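Local coordinates for protein DegT/DnrJ/EryC1/StrS aminotransferase (Brucella abortus 2308, PDB 4QGR) that probably transfers amino groups as a pyridoxal-phosphate-dependent aminotransferase of the DegT/DnrJ/EryC1/StrS family, at residues Cys184-Tyr196 and Gly207-Leu221. Residues are numbered along the deposited sequence; the frame is centred on the assembly and turned at random.
Sequences CGAFGHVGATSFY and GGAMFTNDAELADTL. With PLP (pyridoxal-5'-phosphate), chain E.
The hydroxyl of Thr212 is held by two backbone groups: OG1 donates to His189 O at 2.8 Å, nearly in line with the carbonyl bond, and accepts from Asp214 N, closing an ST turn. Chi1 of -171° sets OG1 anti to its own N and beside the carbonyl carbon, from where it reaches both. From there the two strands run antiparallel, their axes at 163°. Gly191 and Phe211 exchange two N-H...O bonds, and so do Thr193 and Ala209; in the second pair Thr193 N meets Ala209 O at 2.8 Å, whereas Ala209 N sits above the carbonyl plane of Thr193, 3.1 Å from its O. Past them, Phe195 N donates to Gly207 O.

The Phe211 ring lies against the backbone of Gly191, its CD2 3.6 Å from Gly191 O, and its edge takes Thr193 CG2 (3.6 Å from CZ); Leu51 and Leu55 of helix 42-55 also touch that ring. At the start of strand 190-194, Val190 CG2 meets Leu221 CD1 tip to tip at 4.1 Å, while Val190 CB packs on Leu217 CD2, so that helix 215-224 lies against this strand.

Ser194, on the same face as Ala192 and Met210, donates through OG to PLP O1P at 2.6 Å and accepts from Tyr196 N (N-H...O angle 163°), an ST turn. The Tyr196 N-H thus restrains the hydroxyl's rotation, consistent with its proton being directed at the phosphate; Gly66, Thr67 and Asn242 of the second subunit also hydrogen-bond the cofactor.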
loop_
_atom_site.group_PDB
_atom_site.type_symbol
_atom_site.label_atom_id
_atom_site.label_comp_id
_atom_site.label_asym_id
_atom_site.label_seq_id
_atom_site.Cartn_x
_atom_site.Cartn_y
_atom_site.Cartn_z
ATOM N N CYS A 184 -10.214 -13.382 -17.611
ATOM C CA CYS A 184 -10.421 -12.225 -16.784
ATOM C C CYS A 184 -9.074 -11.674 -16.361
ATOM O O CYS A 184 -8.167 -12.411 -15.977
ATOM C CB CYS A 184 -11.253 -12.560 -15.562
ATOM S SG CYS A 184 -12.986 -12.949 -15.949
ATOM N N GLY A 185 -8.955 -10.370 -16.431
ATOM C CA GLY A 185 -7.670 -9.700 -16.360
ATOM C C GLY A 185 -7.219 -9.079 -17.663
ATOM O O GLY A 185 -6.472 -8.054 -17.664
ATOM N N ALA A 186 -7.695 -9.638 -18.767
ATOM C CA ALA A 186 -7.253 -9.277 -20.075
ATOM C C ALA A 186 -8.268 -8.413 -20.869
ATOM O O ALA A 186 -8.078 -8.174 -22.064
ATOM C CB ALA A 186 -6.916 -10.569 -20.857
ATOM N N PHE A 187 -9.347 -7.968 -20.205
ATOM C CA PHE A 187 -10.334 -7.060 -20.775
ATOM C C PHE A 187 -9.983 -5.578 -20.503
ATOM O O PHE A 187 -9.130 -5.251 -19.673
ATOM C CB PHE A 187 -11.722 -7.403 -20.237
ATOM C CG PHE A 187 -12.207 -8.791 -20.611
ATOM C CD1 PHE A 187 -12.726 -9.037 -21.886
ATOM C CD2 PHE A 187 -12.165 -9.843 -19.703
ATOM C CE1 PHE A 187 -13.202 -10.305 -22.216
ATOM C CE2 PHE A 187 -12.624 -11.120 -20.029
ATOM C CZ PHE A 187 -13.145 -11.342 -21.307
ATOM N N GLY A 188 -10.657 -4.691 -21.220
ATOM C CA GLY A 188 -10.425 -3.249 -21.100
ATOM C C GLY A 188 -9.078 -2.796 -21.597
ATOM O O GLY A 188 -8.342 -3.554 -22.268
ATOM N N HIS A 189 -8.721 -1.573 -21.253
ATOM C CA HIS A 189 -7.375 -1.049 -21.529
ATOM C C HIS A 189 -6.332 -1.643 -20.557
ATOM O O HIS A 189 -5.141 -1.782 -20.875
ATOM C CB HIS A 189 -7.389 0.485 -21.435
ATOM C CG HIS A 189 -8.165 1.161 -22.532
ATOM N ND1 HIS A 189 -9.511 1.458 -22.429
ATOM C CD2 HIS A 189 -7.769 1.627 -23.750
ATOM C CE1 HIS A 189 -9.930 2.021 -23.546
ATOM N NE2 HIS A 189 -8.888 2.156 -24.361
ATOM N N VAL A 190 -6.812 -1.977 -19.365
ATOM C CA VAL A 190 -5.984 -2.431 -18.269
ATOM C C VAL A 190 -6.895 -3.188 -17.299
ATOM O O VAL A 190 -8.075 -2.833 -17.112
ATOM C CB VAL A 190 -5.289 -1.217 -17.572
ATOM C CG1 VAL A 190 -6.312 -0.306 -16.946
ATOM C CG2 VAL A 190 -4.233 -1.600 -16.566
ATOM N N GLY A 191 -6.339 -4.240 -16.712
ATOM C CA GLY A 191 -7.019 -5.007 -15.698
ATOM C C GLY A 191 -6.332 -4.813 -14.372
ATOM O O GLY A 191 -5.147 -4.527 -14.310
ATOM N N ALA A 192 -7.108 -5.021 -13.308
ATOM C CA ALA A 192 -6.654 -4.894 -11.943
ATOM C C ALA A 192 -7.098 -6.103 -11.117
ATOM O O ALA A 192 -8.231 -6.568 -11.265
ATOM C CB ALA A 192 -7.252 -3.634 -11.322
ATOM N N THR A 193 -6.249 -6.561 -10.194
ATOM C CA THR A 193 -6.698 -7.561 -9.242
ATOM C C THR A 193 -6.055 -7.394 -7.856
ATOM O O THR A 193 -5.139 -6.584 -7.646
ATOM C CB THR A 193 -6.478 -9.005 -9.756
ATOM O OG1 THR A 193 -7.261 -9.949 -9.008
ATOM C CG2 THR A 193 -5.034 -9.397 -9.636
ATOM N N SER A 194 -6.606 -8.191 -6.953
ATOM C CA SER A 194 -6.241 -8.279 -5.573
ATOM C C SER A 194 -5.751 -9.678 -5.286
ATOM O O SER A 194 -6.367 -10.634 -5.768
ATOM C CB SER A 194 -7.497 -8.053 -4.709
ATOM O OG SER A 194 -7.148 -8.293 -3.341
ATOM N N PHE A 195 -4.763 -9.781 -4.368
ATOM C CA PHE A 195 -4.270 -11.044 -3.855
ATOM C C PHE A 195 -4.551 -11.104 -2.371
ATOM O O PHE A 195 -3.900 -11.806 -1.605
ATOM C CB PHE A 195 -2.776 -11.224 -4.179
ATOM C CG PHE A 195 -2.458 -11.205 -5.653
ATOM C CD1 PHE A 195 -3.173 -11.968 -6.567
ATOM C CD2 PHE A 195 -1.446 -10.408 -6.150
ATOM C CE1 PHE A 195 -2.894 -11.932 -7.922
ATOM C CE2 PHE A 195 -1.147 -10.384 -7.507
ATOM C CZ PHE A 195 -1.854 -11.129 -8.390
ATOM N N TYR A 196 -5.575 -10.395 -1.944
ATOM C CA TYR A 196 -6.077 -10.514 -0.586
ATOM C C TYR A 196 -6.314 -11.992 -0.334
ATOM O O TYR A 196 -6.658 -12.700 -1.257
ATOM C CB TYR A 196 -7.352 -9.683 -0.448
ATOM C CG TYR A 196 -8.000 -9.798 0.883
ATOM C CD1 TYR A 196 -7.623 -8.968 1.908
ATOM C CD2 TYR A 196 -9.018 -10.703 1.099
ATOM C CE1 TYR A 196 -8.218 -9.057 3.147
ATOM C CE2 TYR A 196 -9.676 -10.778 2.342
ATOM C CZ TYR A 196 -9.240 -9.963 3.356
ATOM O OH TYR A 196 -9.808 -10.008 4.602
ATOM N N GLY A 207 -1.673 -7.848 -1.394
ATOM C CA GLY A 207 -0.956 -7.830 -2.677
ATOM C C GLY A 207 -1.953 -7.532 -3.770
ATOM O O GLY A 207 -3.152 -7.691 -3.580
ATOM N N GLY A 208 -1.447 -7.215 -4.946
ATOM C CA GLY A 208 -2.271 -6.894 -6.107
ATOM C C GLY A 208 -1.482 -6.929 -7.390
ATOM O O GLY A 208 -0.278 -7.141 -7.375
ATOM N N ALA A 209 -2.164 -6.745 -8.521
ATOM C CA ALA A 209 -1.443 -6.566 -9.774
ATOM C C ALA A 209 -2.308 -5.847 -10.791
ATOM O O ALA A 209 -3.565 -5.802 -10.678
ATOM C CB ALA A 209 -1.030 -7.908 -10.338
ATOM N N MET A 210 -1.636 -5.408 -11.838
ATOM C CA MET A 210 -2.283 -4.759 -13.003
ATOM C C MET A 210 -1.817 -5.476 -14.238
ATOM O O MET A 210 -0.715 -6.023 -14.260
ATOM C CB MET A 210 -1.944 -3.275 -13.088
ATOM C CG MET A 210 -2.325 -2.529 -11.808
ATOM S SD MET A 210 -1.692 -0.850 -11.699
ATOM C CE MET A 210 0.040 -1.229 -11.476
ATOM N N PHE A 211 -2.666 -5.443 -15.262
ATOM C CA PHE A 211 -2.488 -6.205 -16.484
ATOM C C PHE A 211 -2.741 -5.321 -17.704
ATOM O O PHE A 211 -3.705 -4.549 -17.736
ATOM C CB PHE A 211 -3.466 -7.378 -16.511
ATOM C CG PHE A 211 -3.519 -8.162 -15.229
ATOM C CD1 PHE A 211 -2.435 -8.945 -14.847
ATOM C CD2 PHE A 211 -4.626 -8.135 -14.418
ATOM C CE1 PHE A 211 -2.456 -9.697 -13.690
ATOM C CE2 PHE A 211 -4.636 -8.853 -13.227
ATOM C CZ PHE A 211 -3.571 -9.651 -12.869
ATOM N N THR A 212 -1.887 -5.413 -18.726
ATOM C CA THR A 212 -2.176 -4.701 -19.951
ATOM C C THR A 212 -1.312 -5.235 -21.085
ATOM O O THR A 212 -0.238 -5.789 -20.862
ATOM C CB THR A 212 -1.961 -3.184 -19.813
ATOM O OG1 THR A 212 -2.464 -2.518 -20.980
ATOM C CG2 THR A 212 -0.503 -2.819 -19.563
ATOM N N ASN A 213 -1.842 -5.089 -22.300
ATOM C CA ASN A 213 -1.043 -5.314 -23.503
ATOM C C ASN A 213 -0.345 -4.097 -24.067
ATOM O O ASN A 213 0.405 -4.206 -25.039
ATOM C CB ASN A 213 -1.911 -5.927 -24.587
ATOM C CG ASN A 213 -2.307 -7.341 -24.267
ATOM O OD1 ASN A 213 -1.552 -8.087 -23.679
ATOM N ND2 ASN A 213 -3.514 -7.721 -24.674
ATOM N N ASP A 214 -0.577 -2.950 -23.462
ATOM C CA ASP A 214 0.021 -1.683 -23.907
ATOM C C ASP A 214 1.361 -1.454 -23.194
ATOM O O ASP A 214 1.401 -1.149 -21.990
ATOM C CB ASP A 214 -0.977 -0.579 -23.623
ATOM C CG ASP A 214 -0.468 0.835 -23.969
ATOM O OD1 ASP A 214 0.730 1.092 -24.097
ATOM O OD2 ASP A 214 -1.331 1.716 -24.065
ATOM N N ALA A 215 2.465 -1.556 -23.937
ATOM C CA ALA A 215 3.803 -1.385 -23.326
ATOM C C ALA A 215 4.022 0.002 -22.694
ATOM O O ALA A 215 4.668 0.122 -21.656
ATOM C CB ALA A 215 4.913 -1.675 -24.341
ATOM N N GLU A 216 3.509 1.047 -23.334
ATOM C CA GLU A 216 3.677 2.382 -22.820
ATOM C C GLU A 216 2.918 2.520 -21.497
ATOM O O GLU A 216 3.445 3.048 -20.543
ATOM C CB GLU A 216 3.184 3.419 -23.820
ATOM C CG GLU A 216 3.538 4.845 -23.421
ATOM C CD GLU A 216 3.392 5.834 -24.580
ATOM O OE1 GLU A 216 4.090 5.683 -25.615
ATOM O OE2 GLU A 216 2.583 6.775 -24.440
ATOM N N LEU A 217 1.697 2.013 -21.457
ATOM C CA LEU A 217 0.901 2.095 -20.239
ATOM C C LEU A 217 1.602 1.317 -19.127
ATOM O O LEU A 217 1.649 1.770 -17.974
ATOM C CB LEU A 217 -0.500 1.560 -20.458
ATOM C CG LEU A 217 -1.371 1.417 -19.207
ATOM C CD1 LEU A 217 -1.548 2.760 -18.497
ATOM C CD2 LEU A 217 -2.733 0.844 -19.587
ATOM N N ALA A 218 2.134 0.144 -19.452
ATOM C CA ALA A 218 2.869 -0.677 -18.479
ATOM C C ALA A 218 4.072 0.113 -17.903
ATOM O O ALA A 218 4.329 0.084 -16.725
ATOM C CB ALA A 218 3.339 -1.980 -19.136
ATOM N N ASP A 219 4.811 0.812 -18.755
ATOM C CA ASP A 219 6.000 1.561 -18.311
ATOM C C ASP A 219 5.590 2.650 -17.351
ATOM O O ASP A 219 6.269 2.890 -16.358
ATOM C CB ASP A 219 6.703 2.208 -19.503
ATOM C CG ASP A 219 7.470 1.220 -20.366
ATOM O OD1 ASP A 219 7.731 0.081 -19.938
ATOM O OD2 ASP A 219 7.841 1.603 -21.507
ATOM N N THR A 220 4.489 3.306 -17.657
ATOM C CA THR A 220 3.965 4.382 -16.818
ATOM C C THR A 220 3.515 3.814 -15.487
ATOM O O THR A 220 3.737 4.417 -14.449
ATOM C CB THR A 220 2.841 5.176 -17.543
ATOM O OG1 THR A 220 3.361 5.682 -18.819
ATOM C CG2 THR A 220 2.450 6.292 -16.737
ATOM N N LEU A 221 2.886 2.648 -15.507
ATOM C CA LEU A 221 2.417 2.033 -14.236
ATOM C C LEU A 221 3.617 1.660 -13.343
ATOM O O LEU A 221 3.591 1.819 -12.120
ATOM C CB LEU A 221 1.519 0.816 -14.477
ATOM C CG LEU A 221 0.182 1.194 -15.084
ATOM C CD1 LEU A 221 -0.543 -0.062 -15.524
ATOM C CD2 LEU A 221 -0.691 1.986 -14.115
HETATM N N1 PLP E . -12.293 -4.528 -6.061
HETATM C C2 PLP E . -13.119 -5.522 -5.685
HETATM C C2A PLP E . -14.292 -5.944 -6.536
HETATM C C3 PLP E . -12.796 -6.272 -4.440
HETATM O O3 PLP E . -13.576 -7.288 -4.091
HETATM C C4 PLP E . -11.668 -5.787 -3.599
HETATM C C4A PLP E . -11.129 -6.406 -2.368
HETATM O O4A PLP E . -11.056 -7.610 -2.223
HETATM C C5 PLP E . -10.866 -4.678 -4.131
HETATM C C6 PLP E . -11.234 -4.106 -5.351
HETATM C C5A PLP E . -9.683 -4.140 -3.355
HETATM O O4P PLP E . -8.611 -5.090 -3.271
HETATM P P PLP E . -7.645 -5.115 -1.986
HETATM O O1P PLP E . -6.430 -5.960 -2.364
HETATM O O2P PLP E . -7.342 -3.690 -1.600
HETATM O O3P PLP E . -8.526 -5.845 -0.959
HETATM O O HOH W 1 -5.018 -4.931 -22.022
#